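Local coordinates for protein NAD-dependent benzaldehyde dehydrogenase (Legionella pneumophila, PDB 3RHE) that is of uncertain activity, being called an NAD-dependent benzaldehyde dehydrogenase though it belongs to the glyoxalase/bleomycin resistance/dioxygenase (VOC) superfamily, at residues A[109-112]-A[113-117]. Numbering follows the deposited sequence.
Sequences VGVD and PDEHR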
loop_
_atom_site.group_PDB
_atom_site.type_symbol
_atom_site.label_atom_id
_atom_site.label_comp_id
_atom_site.label_asym_id
_atom_site.label_seq_id
_atom_site.Cartn_x
_atom_site.Cartn_y
_atom_site.Cartn_z
ATOM N N VAL A 109 -5.238 8.130 -2.224
ATOM C CA VAL A 109 -5.835 6.900 -2.768
ATOM C C VAL A 109 -7.085 7.121 -3.606
ATOM O O VAL A 109 -7.950 7.935 -3.269
ATOM C CB VAL A 109 -6.022 5.756 -1.707
ATOM C CG1 VAL A 109 -6.033 6.280 -0.310
ATOM C CG2 VAL A 109 -7.260 4.868 -2.005
ATOM N N GLY A 110 -7.136 6.410 -4.725
ATOM C CA GLY A 110 -8.308 6.389 -5.569
ATOM C C GLY A 110 -8.962 5.018 -5.554
ATOM O O GLY A 110 -8.490 4.104 -4.873
ATOM N N VAL A 111 -10.060 4.880 -6.286
ATOM C CA VAL A 111 -10.697 3.576 -6.446
ATOM C C VAL A 111 -11.104 3.371 -7.886
ATOM O O VAL A 111 -11.376 4.332 -8.615
ATOM C CB VAL A 111 -11.956 3.411 -5.569
ATOM C CG1 VAL A 111 -11.579 3.327 -4.102
ATOM C CG2 VAL A 111 -12.967 4.531 -5.838
ATOM N N ASP A 112 -11.156 2.115 -8.298
ATOM C CA ASP A 112 -11.605 1.805 -9.639
ATOM C C ASP A 112 -13.133 1.652 -9.629
ATOM O O ASP A 112 -13.746 1.782 -8.575
ATOM C CB ASP A 112 -10.842 0.585 -10.202
ATOM C CG ASP A 112 -11.326 -0.750 -9.657
ATOM O OD1 ASP A 112 -12.230 -0.787 -8.802
ATOM O OD2 ASP A 112 -10.783 -1.794 -10.112
ATOM N N PRO A 113 -13.746 1.393 -10.794
ATOM C CA PRO A 113 -15.208 1.216 -10.858
ATOM C C PRO A 113 -15.763 0.082 -9.990
ATOM O O PRO A 113 -16.977 0.021 -9.801
ATOM C CB PRO A 113 -15.458 0.897 -12.337
ATOM C CG PRO A 113 -14.299 1.520 -13.062
ATOM C CD PRO A 113 -13.126 1.342 -12.133
ATOM N N ASP A 114 -14.904 -0.799 -9.482
ATOM C CA ASP A 114 -15.361 -1.908 -8.654
ATOM C C ASP A 114 -14.847 -1.763 -7.221
ATOM O O ASP A 114 -14.773 -2.736 -6.475
ATOM C CB ASP A 114 -14.914 -3.246 -9.258
ATOM C CG ASP A 114 -15.617 -3.543 -10.575
ATOM O OD1 ASP A 114 -16.746 -4.075 -10.534
ATOM O OD2 ASP A 114 -15.054 -3.225 -11.640
ATOM N N GLU A 115 -14.477 -0.538 -6.862
ATOM C CA GLU A 115 -14.079 -0.210 -5.496
ATOM C C GLU A 115 -12.764 -0.817 -5.031
ATOM O O GLU A 115 -12.507 -0.895 -3.830
ATOM C CB GLU A 115 -15.200 -0.542 -4.504
ATOM C CG GLU A 115 -16.427 0.320 -4.726
ATOM C CD GLU A 115 -16.062 1.787 -4.928
ATOM O OE1 GLU A 115 -15.697 2.447 -3.939
ATOM O OE2 GLU A 115 -16.141 2.283 -6.076
ATOM N N HIS A 116 -11.931 -1.240 -5.972
ATOM C CA HIS A 116 -10.572 -1.643 -5.625
ATOM C C HIS A 116 -9.750 -0.382 -5.358
ATOM O O HIS A 116 -9.736 0.541 -6.180
ATOM C CB HIS A 116 -9.943 -2.477 -6.743
ATOM C CG HIS A 116 -10.735 -3.701 -7.100
ATOM N ND1 HIS A 116 -10.910 -4.755 -6.227
ATOM C CD2 HIS A 116 -11.399 -4.038 -8.234
ATOM C CE1 HIS A 116 -11.651 -5.687 -6.804
ATOM N NE2 HIS A 116 -11.961 -5.275 -8.023
ATOM N N ARG A 117 -9.090 -0.337 -4.203
ATOM C CA ARG A 117 -8.266 0.820 -3.844
ATOM C C ARG A 117 -6.909 0.832 -4.554
ATOM O O ARG A 117 -6.230 -0.197 -4.693
ATOM C CB ARG A 117 -8.070 0.910 -2.329
ATOM C CG ARG A 117 -9.337 1.223 -1.542
ATOM C CD ARG A 117 -9.082 1.120 -0.044
ATOM N NE ARG A 117 -10.212 1.591 0.750
ATOM C CZ ARG A 117 -10.146 1.881 2.047
ATOM N NH1 ARG A 117 -8.996 1.743 2.711
ATOM N NH2 ARG A 117 -11.231 2.310 2.681
#
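Asp112 OD1 is gripped by two backbone amides of the loop, Asp114 N at 2.8 Å, inside the turn that Asp112 begins, and His116 N at 2.9 Å, just past it. The two donors come from opposite faces of the carboxylate, each well above its plane, and together they hold this oxygen in place between them. CG lies between the backbone N and the carbonyl carbon (chi1 77°), which folds the carboxylate back over the turn to meet both N-H groups. Asp112 OD2 sits at the edge of the His116 ring, 3.0 Å from CD2, with carboxylate and ring planes 73° apart. The main chain closes the loop independently. Glu115 N donates to Asp112 O at 3.0 Å across a type I turn, and Asp112 N returns a bond of 3.0 Å to His116 O. His116 O also receives a CA-H...O contact from Val111 CA at 3.2 Å. The side chain of Glu115, bent at chi2, crosses that of Val111, with OE1 and OE2 both 3.9 Å from Val111 CG2. Nearer the sheet, Val111 and Arg117 form an antiparallel non-hydrogen-bonded pair whose side chains lie side by side, CG1 of the valine 4.0 Å from CG of the arginine. The guanidinium of Arg117 continues beyond this pair to hydrogen-bond Pro60 O, Lys61 O and Tyr13 OH. With Glu115 in the left-handed conformation (phi 69°), this is a 3:5 hairpin, a type I turn with a G1 beta bulge and an Asx turn at Asp112, linking antiparallel strands 105-111 and 117-123 of the VOC-family fold.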